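Long-range contacts in SAP-like pentraxin (Limulus polyphemus, PDB 3FLP), which binds two calcium ions per subunit and, as an invertebrate lectin of the pentraxin family, probably recognises sugar ligands through them: residues L22-T27 against G138-G143; L166-E171 against G191-W196; V7-P12 against D205-G210; T35-I40 against H101-W106; Q61-M66 against G77-A82. One frame throughout, in Å; residues are numbered along the deposited sequence.

Interaction 1 (L22-T27 against G138-G143)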
# COMPACT_ATOMS: atom_id res chain seq x y z
N LEU A 22 -16.16 33.34 30.92
CA LEU A 22 -16.27 33.27 29.48
C LEU A 22 -17.75 33.52 29.19
O LEU A 22 -18.61 33.14 29.98
CB LEU A 22 -15.91 31.88 28.95
CG LEU A 22 -14.60 31.21 29.34
CD1 LEU A 22 -14.44 29.92 28.53
CD2 LEU A 22 -13.44 32.14 29.07
N ARG A 23 -18.04 34.16 28.06
CA ARG A 23 -19.42 34.40 27.66
C ARG A 23 -19.48 34.11 26.17
O ARG A 23 -18.78 34.74 25.38
CB ARG A 23 -19.86 35.85 27.92
CG ARG A 23 -21.35 36.08 27.64
CD ARG A 23 -21.77 37.54 27.83
NE ARG A 23 -21.33 38.37 26.71
CZ ARG A 23 -20.47 39.38 26.82
NH1 ARG A 23 -19.95 39.70 28.00
NH2 ARG A 23 -20.12 40.08 25.75
N PHE A 24 -20.30 33.14 25.78
CA PHE A 24 -20.39 32.81 24.37
C PHE A 24 -21.11 33.90 23.60
O PHE A 24 -22.14 34.43 24.05
CB PHE A 24 -21.06 31.45 24.18
CG PHE A 24 -20.16 30.31 24.54
CD1 PHE A 24 -19.96 29.96 25.87
CD2 PHE A 24 -19.46 29.62 23.55
CE1 PHE A 24 -19.07 28.93 26.22
CE2 PHE A 24 -18.56 28.60 23.89
CZ PHE A 24 -18.37 28.26 25.23
N MET A 25 -20.54 34.26 22.46
CA MET A 25 -21.08 35.31 21.61
C MET A 25 -22.45 35.03 21.02
O MET A 25 -23.26 35.94 20.88
CB MET A 25 -20.09 35.61 20.47
CG MET A 25 -18.74 36.13 20.94
SD MET A 25 -18.88 37.74 21.76
CE MET A 25 -19.16 38.80 20.36
N GLN A 26 -22.73 33.77 20.69
CA GLN A 26 -24.01 33.41 20.11
C GLN A 26 -24.94 32.79 21.14
O GLN A 26 -24.54 31.91 21.91
CB GLN A 26 -23.78 32.44 18.94
CG GLN A 26 -25.04 32.04 18.17
CD GLN A 26 -24.72 31.23 16.92
OE1 GLN A 26 -23.72 30.51 16.86
NE2 GLN A 26 -25.59 31.32 15.91
N THR A 27 -26.18 33.27 21.18
CA THR A 27 -27.16 32.72 22.12
C THR A 27 -27.61 31.36 21.61
O THR A 27 -27.53 31.07 20.42
CB THR A 27 -28.38 33.66 22.28
OG1 THR A 27 -29.07 33.78 21.03
CG2 THR A 27 -27.95 35.03 22.76
N GLY A 138 -30.88 31.94 24.86
CA GLY A 138 -30.15 31.82 26.11
C GLY A 138 -28.68 32.19 25.98
O GLY A 138 -28.00 31.74 25.06
N THR A 139 -28.19 33.01 26.91
CA THR A 139 -26.80 33.44 26.93
C THR A 139 -26.03 32.52 27.87
O THR A 139 -26.43 32.31 29.01
CB THR A 139 -26.66 34.90 27.47
OG1 THR A 139 -27.27 35.81 26.55
CG2 THR A 139 -25.20 35.28 27.63
N VAL A 140 -24.91 31.97 27.38
CA VAL A 140 -24.10 31.06 28.20
C VAL A 140 -22.84 31.71 28.78
O VAL A 140 -22.04 32.32 28.05
CB VAL A 140 -23.65 29.82 27.39
CG1 VAL A 140 -22.71 28.95 28.24
CG2 VAL A 140 -24.85 29.00 26.95
N VAL A 141 -22.68 31.57 30.09
CA VAL A 141 -21.50 32.09 30.78
C VAL A 141 -20.85 30.90 31.49
O VAL A 141 -21.54 30.05 32.05
CB VAL A 141 -21.86 33.15 31.85
CG1 VAL A 141 -20.72 33.30 32.83
CG2 VAL A 141 -22.13 34.49 31.19
N ILE A 142 -19.52 30.85 31.46
CA ILE A 142 -18.78 29.77 32.11
C ILE A 142 -17.97 30.32 33.28
O ILE A 142 -17.28 31.33 33.15
CB ILE A 142 -17.80 29.08 31.13
CG1 ILE A 142 -18.55 28.57 29.89
CG2 ILE A 142 -17.09 27.93 31.82
CD1 ILE A 142 -19.57 27.49 30.17
N GLY A 143 -18.06 29.65 34.43
CA GLY A 143 -17.28 30.06 35.58
C GLY A 143 -17.96 30.98 36.58
O GLY A 143 -17.45 31.19 37.68
O HOH W 1 -24.18 32.79 24.61
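F24 and V140 lie side by side, pointing the same way, and F24 CD1 is 3.8 Å from V140 CG1. The ring also meets I142, whose CG1 lies in the ring plane at the edge, 3.7 Å from F24 CE1. With F24 CG anti to the carbonyl carbon (chi1 -74°), CD1 lies beside V140 and CE1 near I142. L22 joins this face by a CB-to-CB contact of 4.0 Å with I142. On the other face R23 and T139 cross obliquely: R23 CG touches T139 CG2 at 3.9 Å, and V141 CG2 is a further neighbour of the same carbon. Three backbone bonds fix this order, two between L22 and I142 and one from F24 N to V140 O. Past F24 the first chain bows outward at M25 and Q26, where a water donates to F24 O and Q26 O and accepts from V140 N; T27 then returns, T27 CA lying 3.2 Å from G138 O. The L22, F24 and I142 face packs on F11, L163 and L166; T139 O accepts a hydrogen bond from the calcium ligand Q146. Facing sheets with apolar side chains between them are typical of the pentraxin beta sandwich, a concanavalin-like fold.

Interaction 2 (L166-E171 against G191-W196)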
# COMPACT_ATOMS: atom_id res chain seq x y z
N LEU A 166 -15.12 21.53 26.25
CA LEU A 166 -16.54 21.73 26.53
C LEU A 166 -17.34 21.39 25.28
O LEU A 166 -17.15 21.99 24.23
CB LEU A 166 -16.82 23.19 26.92
CG LEU A 166 -18.29 23.61 26.98
CD1 LEU A 166 -19.00 22.91 28.16
CD2 LEU A 166 -18.37 25.13 27.14
N GLN A 167 -18.24 20.41 25.41
CA GLN A 167 -19.06 19.98 24.28
C GLN A 167 -20.53 19.95 24.73
O GLN A 167 -20.86 19.33 25.74
CB GLN A 167 -18.63 18.59 23.82
CG GLN A 167 -17.13 18.44 23.55
CD GLN A 167 -16.63 19.31 22.40
OE1 GLN A 167 -17.41 19.81 21.59
NE2 GLN A 167 -15.32 19.47 22.32
N VAL A 168 -21.39 20.61 23.96
CA VAL A 168 -22.82 20.69 24.27
C VAL A 168 -23.70 20.25 23.10
O VAL A 168 -23.53 20.71 21.98
CB VAL A 168 -23.21 22.15 24.65
CG1 VAL A 168 -24.69 22.23 25.04
CG2 VAL A 168 -22.32 22.65 25.82
N TRP A 169 -24.65 19.36 23.39
CA TRP A 169 -25.60 18.83 22.41
C TRP A 169 -27.02 19.18 22.87
O TRP A 169 -27.27 19.27 24.07
CB TRP A 169 -25.51 17.30 22.34
CG TRP A 169 -24.27 16.73 21.72
CD1 TRP A 169 -24.10 16.38 20.41
CD2 TRP A 169 -23.06 16.39 22.39
NE1 TRP A 169 -22.85 15.83 20.23
CE2 TRP A 169 -22.19 15.82 21.43
CE3 TRP A 169 -22.62 16.50 23.72
CZ2 TRP A 169 -20.91 15.36 21.75
CZ3 TRP A 169 -21.34 16.04 24.04
CH2 TRP A 169 -20.50 15.49 23.06
N ASP A 170 -27.94 19.36 21.92
CA ASP A 170 -29.31 19.66 22.31
C ASP A 170 -30.13 18.37 22.31
O ASP A 170 -31.30 18.33 21.91
CB ASP A 170 -29.92 20.71 21.36
CG ASP A 170 -30.03 20.22 19.93
OD1 ASP A 170 -29.33 19.27 19.55
OD2 ASP A 170 -30.81 20.83 19.17
N GLU A 171 -29.49 17.30 22.77
CA GLU A 171 -30.10 15.98 22.88
C GLU A 171 -29.67 15.39 24.22
O GLU A 171 -28.74 15.89 24.83
CB GLU A 171 -29.64 15.06 21.74
CG GLU A 171 -30.15 15.48 20.36
CD GLU A 171 -30.29 14.31 19.40
OE1 GLU A 171 -30.77 13.24 19.84
OE2 GLU A 171 -29.94 14.45 18.21
N GLY A 191 -19.83 18.77 20.28
CA GLY A 191 -21.24 19.07 20.44
C GLY A 191 -21.79 19.86 19.25
O GLY A 191 -21.04 20.59 18.61
N ASN A 192 -23.08 19.71 18.98
CA ASN A 192 -23.71 20.42 17.86
C ASN A 192 -24.20 21.82 18.27
O ASN A 192 -24.44 22.66 17.42
CB ASN A 192 -24.89 19.60 17.29
CG ASN A 192 -26.10 19.56 18.22
OD1 ASN A 192 -25.98 19.26 19.41
ND2 ASN A 192 -27.26 19.85 17.67
N VAL A 193 -24.34 22.05 19.57
CA VAL A 193 -24.78 23.36 20.07
C VAL A 193 -23.52 24.18 20.33
O VAL A 193 -23.37 25.30 19.83
CB VAL A 193 -25.60 23.20 21.37
CG1 VAL A 193 -25.99 24.56 21.91
CG2 VAL A 193 -26.84 22.37 21.09
N ILE A 194 -22.61 23.62 21.13
CA ILE A 194 -21.34 24.28 21.43
C ILE A 194 -20.22 23.26 21.23
O ILE A 194 -20.26 22.17 21.79
CB ILE A 194 -21.25 24.79 22.89
CG1 ILE A 194 -22.15 26.02 23.08
CG2 ILE A 194 -19.81 25.16 23.23
CD1 ILE A 194 -22.10 26.58 24.49
N SER A 195 -19.24 23.62 20.41
CA SER A 195 -18.09 22.77 20.16
C SER A 195 -16.89 23.59 20.64
O SER A 195 -16.65 24.68 20.14
CB SER A 195 -17.95 22.44 18.68
OG SER A 195 -16.78 21.68 18.44
N TRP A 196 -16.16 23.06 21.62
CA TRP A 196 -15.01 23.75 22.19
C TRP A 196 -14.07 24.38 21.16
O TRP A 196 -13.57 23.70 20.27
CB TRP A 196 -14.22 22.79 23.08
CG TRP A 196 -13.19 23.48 23.94
CD1 TRP A 196 -11.88 23.11 24.10
CD2 TRP A 196 -13.40 24.58 24.83
NE1 TRP A 196 -11.27 23.91 25.04
CE2 TRP A 196 -12.18 24.82 25.50
CE3 TRP A 196 -14.51 25.39 25.13
CZ2 TRP A 196 -12.04 25.83 26.46
CZ3 TRP A 196 -14.37 26.39 26.07
CH2 TRP A 196 -13.14 26.60 26.73
O HOH W 2 -14.27 21.11 19.71
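Q167 bends across to G191 and W196 and can be followed atom by atom. Its CB lies 3.7 Å from G191 N. A turn at chi2 (-64°) folds CD back toward the segment 191-196, where it sits about equally far from G191 N and W196 N. OE1 then accepts a hydrogen bond of 2.9 Å from G191 N, with the donor tilted out of the amide plane, and a weak one from W196 N. At the other branch, Q167 NE2 touches W196 CB at 3.6 Å. The amide stands nearly perpendicular to the indole, and NE2 is hydrogen-bonded to D165 OD1. NE2 also donates to a water that itself donates to W196 O and to S195 OG, which is hydrogen-bonded to E198 OE1 as well, so both ends of the amide are satisfied.

Beside it the backbone forms a classic beta bulge. V193 N (2.9 Å) and I194 N (3.2 Å) reach V168 O from the same face of its plane, while V168 N returns a bond to I194 O. G191 CA stands over the five-membered ring of W169, 3.6 Å from its centroid and 13° off the normal, a CH-pi contact. Farther on, N192 ND2 donates to D170 OD1 from above the carboxylate plane (2.9 Å), and D170 N donates to N192 OD1.

The chain between the segments carries helix 175-182. Strand 161-169 is flanked by strand 33-42 through backbone bonds of Q167 with C37 and W169 with T35, and F24 of strand 21-24 packs against L166 and I194.

Interaction 3 (V7-P12 against D205-G210)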
# COMPACT_ATOMS: atom_id res chain seq x y z
N VAL A 7 -7.19 22.64 24.32
CA VAL A 7 -6.94 24.00 24.80
C VAL A 7 -7.70 24.09 26.12
O VAL A 7 -8.80 23.53 26.25
CB VAL A 7 -7.49 25.07 23.82
CG1 VAL A 7 -7.56 26.45 24.49
CG2 VAL A 7 -6.59 25.14 22.59
N LYS A 8 -7.13 24.77 27.11
CA LYS A 8 -7.81 24.89 28.38
C LYS A 8 -7.87 26.34 28.84
O LYS A 8 -7.10 27.19 28.39
CB LYS A 8 -7.10 24.04 29.45
CG LYS A 8 -5.84 24.68 30.01
CD LYS A 8 -5.21 23.84 31.12
CE LYS A 8 -3.90 24.45 31.58
NZ LYS A 8 -3.25 23.64 32.64
N ILE A 9 -8.81 26.62 29.74
CA ILE A 9 -8.97 27.95 30.29
C ILE A 9 -8.87 27.80 31.80
O ILE A 9 -9.51 26.93 32.39
CB ILE A 9 -10.37 28.55 29.97
CG1 ILE A 9 -10.55 28.71 28.45
CG2 ILE A 9 -10.54 29.88 30.69
CD1 ILE A 9 -9.65 29.74 27.83
N SER A 10 -8.05 28.64 32.42
CA SER A 10 -7.90 28.62 33.87
C SER A 10 -8.67 29.79 34.47
O SER A 10 -8.53 30.93 34.02
CB SER A 10 -6.42 28.74 34.26
OG SER A 10 -5.67 27.64 33.76
N PHE A 11 -9.50 29.49 35.46
CA PHE A 11 -10.29 30.49 36.18
C PHE A 11 -9.56 30.57 37.52
O PHE A 11 -9.84 29.81 38.44
CB PHE A 11 -11.72 29.97 36.35
CG PHE A 11 -12.46 29.81 35.04
CD1 PHE A 11 -13.14 30.89 34.47
CD2 PHE A 11 -12.44 28.60 34.36
CE1 PHE A 11 -13.78 30.76 33.23
CE2 PHE A 11 -13.07 28.46 33.13
CZ PHE A 11 -13.74 29.54 32.56
N PRO A 12 -8.59 31.50 37.63
CA PRO A 12 -7.72 31.79 38.77
C PRO A 12 -8.33 31.84 40.16
O PRO A 12 -7.83 31.21 41.10
CB PRO A 12 -7.08 33.12 38.39
CG PRO A 12 -7.12 33.12 36.89
CD PRO A 12 -8.50 32.59 36.64
N ASP A 205 -11.68 39.29 32.70
CA ASP A 205 -11.20 39.28 34.07
C ASP A 205 -10.07 38.30 34.39
O ASP A 205 -10.11 37.59 35.39
CB ASP A 205 -12.36 39.08 35.06
CG ASP A 205 -13.20 40.37 35.26
OD1 ASP A 205 -12.72 41.47 34.90
OD2 ASP A 205 -14.33 40.28 35.80
N GLY A 206 -9.06 38.27 33.53
CA GLY A 206 -7.90 37.44 33.78
C GLY A 206 -7.92 35.92 33.64
O GLY A 206 -7.19 35.25 34.36
N VAL A 207 -8.74 35.37 32.74
CA VAL A 207 -8.72 33.93 32.57
C VAL A 207 -7.41 33.64 31.84
O VAL A 207 -6.89 34.50 31.12
CB VAL A 207 -9.91 33.41 31.73
CG1 VAL A 207 -11.19 33.45 32.56
CG2 VAL A 207 -10.08 34.25 30.46
N ILE A 208 -6.87 32.44 32.04
CA ILE A 208 -5.60 32.07 31.42
C ILE A 208 -5.80 31.02 30.35
O ILE A 208 -6.40 29.97 30.61
CB ILE A 208 -4.61 31.53 32.48
CG1 ILE A 208 -4.46 32.53 33.62
CG2 ILE A 208 -3.26 31.26 31.84
CD1 ILE A 208 -3.66 32.01 34.81
N VAL A 209 -5.31 31.30 29.15
CA VAL A 209 -5.42 30.37 28.04
C VAL A 209 -4.16 29.50 28.00
O VAL A 209 -3.03 30.01 27.94
CB VAL A 209 -5.56 31.11 26.69
CG1 VAL A 209 -5.66 30.08 25.55
CG2 VAL A 209 -6.80 32.01 26.70
N GLY A 210 -4.35 28.18 28.03
CA GLY A 210 -3.22 27.27 27.99
C GLY A 210 -3.60 25.94 27.38
O GLY A 210 -4.56 25.85 26.61
O HOH W 3 -4.56 27.95 31.29
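I9 lies beside V209 in an antiparallel strand pair of the pentraxin beta sandwich, and V207, I208 and V209 also pair with an antiparallel strand of a neighbouring subunit, so the sheet runs on across the interface. Four backbone hydrogen bonds hold the pair. K8 N to G210 O is 2.8 Å and nearly straight (174°), although the donor stands well above the carbonyl plane; G210 N returns a bond to K8 O. S10 and I208 exchange a second pair, both lying in the carbonyl planes.

The apolar contacts gather on the face of I9, F11, V207 and V209. I9 splits its branches: CG2 meets V207 CB at 3.7 Å, and CD1 meets V209 CG2 at 3.8 Å. V207 CG1 is anti to the carbonyl carbon (chi1 -75°) and touches F11 CD1 at 3.7 Å, the two side chains pointing the same way.

The other face is mixed: I208 CB lies 3.8 Å from S10 CB, and K8 and S10 bring polar groups. K8 CG rests 3.7 Å from G210 C, and the extended chain beyond it ends in a salt bridge from NZ to E162. Between S10 and I208 sits a water that donates to I208 O (2.8 Å) and is hydrogen-bonded to S10 OG at 2.7 Å.

Interaction 4 (T35-I40 against H101-W106)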
# COMPACT_ATOMS: atom_id res chain seq x y z
N THR A 35 -27.17 18.26 26.84
CA THR A 35 -26.11 17.47 27.44
C THR A 35 -24.86 18.35 27.42
O THR A 35 -24.43 18.82 26.36
CB THR A 35 -25.81 16.17 26.64
OG1 THR A 35 -26.96 15.31 26.66
CG2 THR A 35 -24.63 15.42 27.27
N VAL A 36 -24.30 18.60 28.60
CA VAL A 36 -23.11 19.43 28.73
C VAL A 36 -21.98 18.56 29.29
O VAL A 36 -22.07 18.06 30.41
CB VAL A 36 -23.36 20.64 29.66
CG1 VAL A 36 -22.09 21.50 29.77
CG2 VAL A 36 -24.52 21.48 29.13
N CYS A 37 -20.94 18.39 28.50
CA CYS A 37 -19.79 17.58 28.89
C CYS A 37 -18.53 18.45 28.83
O CYS A 37 -18.41 19.32 27.97
CB CYS A 37 -19.60 16.41 27.92
SG CYS A 37 -20.57 14.86 27.98
N GLN A 38 -17.59 18.22 29.74
CA GLN A 38 -16.32 18.95 29.73
C GLN A 38 -15.32 18.34 30.70
O GLN A 38 -15.68 17.56 31.58
CB GLN A 38 -16.51 20.44 30.07
CG GLN A 38 -16.59 20.78 31.55
CD GLN A 38 -18.01 20.77 32.07
OE1 GLN A 38 -18.77 21.72 31.86
NE2 GLN A 38 -18.39 19.70 32.76
N ARG A 39 -14.05 18.70 30.53
CA ARG A 39 -13.00 18.22 31.41
C ARG A 39 -12.71 19.35 32.39
O ARG A 39 -12.53 20.50 31.99
CB ARG A 39 -11.76 17.86 30.58
CG ARG A 39 -12.00 16.66 29.64
CD ARG A 39 -10.97 16.52 28.52
NE ARG A 39 -11.50 15.60 27.51
CZ ARG A 39 -11.60 14.29 27.67
NH1 ARG A 39 -11.19 13.72 28.81
NH2 ARG A 39 -12.16 13.54 26.73
N ILE A 40 -12.68 19.02 33.68
CA ILE A 40 -12.42 20.03 34.70
C ILE A 40 -11.41 19.60 35.76
O ILE A 40 -11.29 18.41 36.10
CB ILE A 40 -13.73 20.44 35.46
CG1 ILE A 40 -14.41 19.20 36.04
CG2 ILE A 40 -14.66 21.20 34.52
CD1 ILE A 40 -15.61 19.50 36.92
N HIS A 101 -13.57 14.02 34.03
CA HIS A 101 -14.49 14.34 32.95
C HIS A 101 -15.86 14.32 33.59
O HIS A 101 -16.23 13.36 34.27
CB HIS A 101 -14.43 13.32 31.80
CG HIS A 101 -15.25 13.73 30.62
ND1 HIS A 101 -16.62 13.52 30.55
CD2 HIS A 101 -14.92 14.41 29.49
CE1 HIS A 101 -17.08 14.06 29.43
NE2 HIS A 101 -16.08 14.60 28.77
N VAL A 102 -16.61 15.39 33.39
CA VAL A 102 -17.93 15.50 33.97
C VAL A 102 -18.95 15.81 32.89
O VAL A 102 -18.68 16.56 31.95
CB VAL A 102 -17.97 16.61 35.07
CG1 VAL A 102 -19.40 16.98 35.41
CG2 VAL A 102 -17.25 16.11 36.32
N CYS A 103 -20.13 15.21 33.02
CA CYS A 103 -21.17 15.45 32.05
C CYS A 103 -22.55 15.47 32.72
O CYS A 103 -22.83 14.66 33.60
CB CYS A 103 -21.12 14.37 30.95
SG CYS A 103 -21.97 14.94 29.45
N HIS A 104 -23.37 16.43 32.31
CA HIS A 104 -24.73 16.57 32.81
C HIS A 104 -25.68 16.29 31.66
O HIS A 104 -25.58 16.92 30.60
CB HIS A 104 -25.00 17.99 33.32
CG HIS A 104 -24.35 18.31 34.62
ND1 HIS A 104 -22.98 18.41 34.77
CD2 HIS A 104 -24.88 18.61 35.84
CE1 HIS A 104 -22.69 18.76 36.01
NE2 HIS A 104 -23.83 18.88 36.68
N VAL A 105 -26.59 15.35 31.85
CA VAL A 105 -27.57 14.99 30.83
C VAL A 105 -28.97 15.38 31.31
O VAL A 105 -29.41 14.94 32.37
CB VAL A 105 -27.54 13.47 30.57
CG1 VAL A 105 -28.70 13.05 29.69
CG2 VAL A 105 -26.20 13.10 29.91
N TRP A 106 -29.65 16.23 30.54
CA TRP A 106 -30.98 16.68 30.91
C TRP A 106 -31.99 16.53 29.79
O TRP A 106 -31.72 16.88 28.64
CB TRP A 106 -30.98 18.15 31.33
CG TRP A 106 -32.38 18.66 31.57
CD1 TRP A 106 -33.21 18.32 32.60
CD2 TRP A 106 -33.11 19.57 30.75
NE1 TRP A 106 -34.42 18.95 32.46
CE2 TRP A 106 -34.39 19.73 31.34
CE3 TRP A 106 -32.82 20.26 29.56
CZ2 TRP A 106 -35.38 20.56 30.78
CZ3 TRP A 106 -33.80 21.09 29.01
CH2 TRP A 106 -35.07 21.23 29.63
O HOH W 4 -21.25 19.10 32.67
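From T35 opposite V105 to R39 opposite H101 the strands run almost exactly antiparallel (177°), their axes 4.6 Å apart, with V36-H104 and Q38-V102 as the hydrogen-bonded pairs that exchange four backbone bonds. C37 and C103 form the non-hydrogen-bonded pair between them and are joined by a disulfide, SG to SG 2.0 Å, with a torsion of -87° about the sulfur-sulfur bond. The two cysteines are set differently: C37 SG is anti to its carbonyl carbon and C103 SG anti to its backbone N. T35 CG2 packs on C103 SG at 3.5 Å, while C37 SG lies in the plane of the H101 imidazole, at its edge.

H101 is wedged between this sulfur and R39. Its CD2 stands over the centre of one guanidinium face, 3.8 Å from R39 CZ. The two planes are 63° apart, so the ring leans onto the guanidinium and does not stack on it. R39 NE is also engaged in a salt bridge with D165 OD2.

The opposite face carries V36, Q38, V102 and H104. One water there donates to V36 O (2.6 Å), accepts from Q38 NE2 (2.9 Å) and is hydrogen-bonded to H104 ND1 (2.8 Å), which ties two buried polar side chains to the strand. I40 CD1 reaches V102 CG2 nearby at 3.8 Å. The disulfide side is covered by V178 and V181 of helix 175-182. A disulfide linking these neighbouring strands beneath the single long helix is a hallmark of the pentraxin fold, as in C-reactive protein and serum amyloid P.

Interaction 5 (Q61-M66 against G77-A82)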
# COMPACT_ATOMS: atom_id res chain seq x y z
N GLN A 61 -32.08 29.54 33.68
CA GLN A 61 -32.66 28.57 32.75
C GLN A 61 -32.03 27.19 32.90
O GLN A 61 -32.72 26.17 32.95
CB GLN A 61 -32.50 29.06 31.31
CG GLN A 61 -33.53 30.10 30.89
CD GLN A 61 -34.88 29.48 30.56
OE1 GLN A 61 -35.14 28.31 30.86
NE2 GLN A 61 -35.76 30.26 29.94
N PHE A 62 -30.70 27.15 32.98
CA PHE A 62 -29.99 25.89 33.10
C PHE A 62 -28.64 26.17 33.75
O PHE A 62 -27.86 26.97 33.23
CB PHE A 62 -29.81 25.29 31.70
CG PHE A 62 -29.27 23.90 31.70
CD1 PHE A 62 -27.91 23.67 31.84
CD2 PHE A 62 -30.13 22.82 31.53
CE1 PHE A 62 -27.41 22.38 31.81
CE2 PHE A 62 -29.63 21.53 31.50
CZ PHE A 62 -28.27 21.31 31.64
N ILE A 63 -28.37 25.55 34.89
CA ILE A 63 -27.11 25.80 35.57
C ILE A 63 -26.52 24.53 36.17
O ILE A 63 -27.19 23.81 36.92
CB ILE A 63 -27.25 26.83 36.71
CG1 ILE A 63 -28.57 27.59 36.59
CG2 ILE A 63 -26.09 27.81 36.66
CD1 ILE A 63 -28.83 28.54 37.74
N THR A 64 -25.27 24.26 35.84
CA THR A 64 -24.57 23.09 36.36
C THR A 64 -23.66 23.55 37.49
O THR A 64 -23.20 24.69 37.50
CB THR A 64 -23.70 22.40 35.29
OG1 THR A 64 -22.70 23.33 34.83
CG2 THR A 64 -24.55 21.92 34.12
N SER A 65 -23.40 22.66 38.44
CA SER A 65 -22.56 22.99 39.57
C SER A 65 -21.97 21.73 40.16
O SER A 65 -22.33 20.61 39.78
CB SER A 65 -23.39 23.70 40.64
OG SER A 65 -24.46 22.87 41.05
N MET A 66 -21.06 21.92 41.11
CA MET A 66 -20.43 20.79 41.77
C MET A 66 -19.88 21.25 43.10
O MET A 66 -19.75 22.44 43.35
CB MET A 66 -19.26 20.24 40.94
CG MET A 66 -18.04 21.18 40.93
SD MET A 66 -16.48 20.39 40.44
CE MET A 66 -15.88 19.80 42.03
N GLY A 77 -24.50 18.94 40.59
CA GLY A 77 -25.83 19.51 40.65
C GLY A 77 -26.32 20.11 39.36
O GLY A 77 -25.55 20.48 38.47
N LEU A 78 -27.64 20.21 39.26
CA LEU A 78 -28.30 20.77 38.10
C LEU A 78 -29.52 21.58 38.55
O LEU A 78 -30.23 21.19 39.48
CB LEU A 78 -28.76 19.66 37.16
CG LEU A 78 -29.55 20.14 35.92
CD1 LEU A 78 -28.65 21.03 35.05
CD2 LEU A 78 -30.05 18.94 35.13
N GLN A 79 -29.74 22.71 37.90
CA GLN A 79 -30.89 23.54 38.19
C GLN A 79 -31.48 23.91 36.84
O GLN A 79 -30.76 24.34 35.94
CB GLN A 79 -30.47 24.79 38.98
CG GLN A 79 -31.57 25.85 39.05
CD GLN A 79 -31.26 26.99 40.01
OE1 GLN A 79 -31.88 28.06 39.91
NE2 GLN A 79 -30.34 26.78 40.94
N VAL A 80 -32.79 23.71 36.69
CA VAL A 80 -33.48 24.04 35.45
C VAL A 80 -34.70 24.91 35.74
O VAL A 80 -35.49 24.63 36.64
CB VAL A 80 -33.96 22.77 34.69
CG1 VAL A 80 -34.70 23.18 33.41
CG2 VAL A 80 -32.78 21.88 34.36
N ASN A 81 -34.83 25.98 34.97
CA ASN A 81 -35.94 26.92 35.12
C ASN A 81 -36.16 27.35 36.57
O ASN A 81 -37.27 27.25 37.10
CB ASN A 81 -37.23 26.33 34.54
CG ASN A 81 -38.27 27.40 34.23
OD1 ASN A 81 -37.96 28.41 33.60
ND2 ASN A 81 -39.51 27.17 34.66
N ALA A 82 -35.09 27.81 37.20
CA ALA A 82 -35.11 28.28 38.59
C ALA A 82 -35.61 27.27 39.62
O ALA A 82 -36.13 27.65 40.66
CB ALA A 82 -35.93 29.59 38.69
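F62 takes L78 CD1 over one face of its ring, and this is the tightly packed part of the contact. The methyl is 3.7 Å from the ring centroid and 23° off the normal, a CH-pi contact displaced toward the rim, where F62 CZ comes within 3.4 Å of L78 CD1. F62 CG is anti to the backbone N (chi1 -172°), and from that position the ring meets L78 with a face. V80 CG2 adds a contact of 4.0 Å with F62 CD2, and the same face continues inward onto L34, V36 and W106.

On the other face I63 and Q79 lie alongside each other, with I63 CD1 3.7 Å from Q79 CD. I63 CG1 almost eclipses the backbone N (chi1 -15°), an unusual torsion that suggests strain. The amide that I63 touches is itself held at both ends, by N60 at OE1 and by N85 at NE2. Backbone bonds exchanged between I63 and Q79 and between S65 and G77 keep this part closed.

At the 61 and 81 end the packing thins. N81 N still donates to Q61 O at 2.9 Å, from above the carbonyl plane, but the side chains merely run side by side. Q61 turns to H132 and T55 for its hydrogen bonds, N81 is partly exposed and A82 exposed.

The arrangement is a beta hairpin of strands 60-68 and 73-80; on its other edge strand 60-68 makes a classic bulge, Q61 and F62 both facing C53 of strand 48-55. It borders the calcium site: N60, held by Q79, and E145, touched by I63, are both calcium ligands.

Overall arrangement
Interactions 1 and 5 lie in one sheet of the sandwich, interactions 2, 3 and 4 in the other, and side chains between the sheets connect them. L22 CD1 of interaction 1 meets W196 CH2 of interaction 2 at 4.0 Å, and L22 CG meets F11 CZ of interaction 3 at 3.7 Å. W106 CB of interaction 4 rests 3.6 Å from F62 CE2 of interaction 5. Interactions 2 and 4, on neighbouring strands, are joined by E171 O and T35 OG1 (2.6 Å). Interactions 3 and 5 are about 23 Å apart, centre to centre: interaction 3 serves the subunit interface, whereas the side chain of I63 in interaction 5 comes within about 5 Å of a calcium ion.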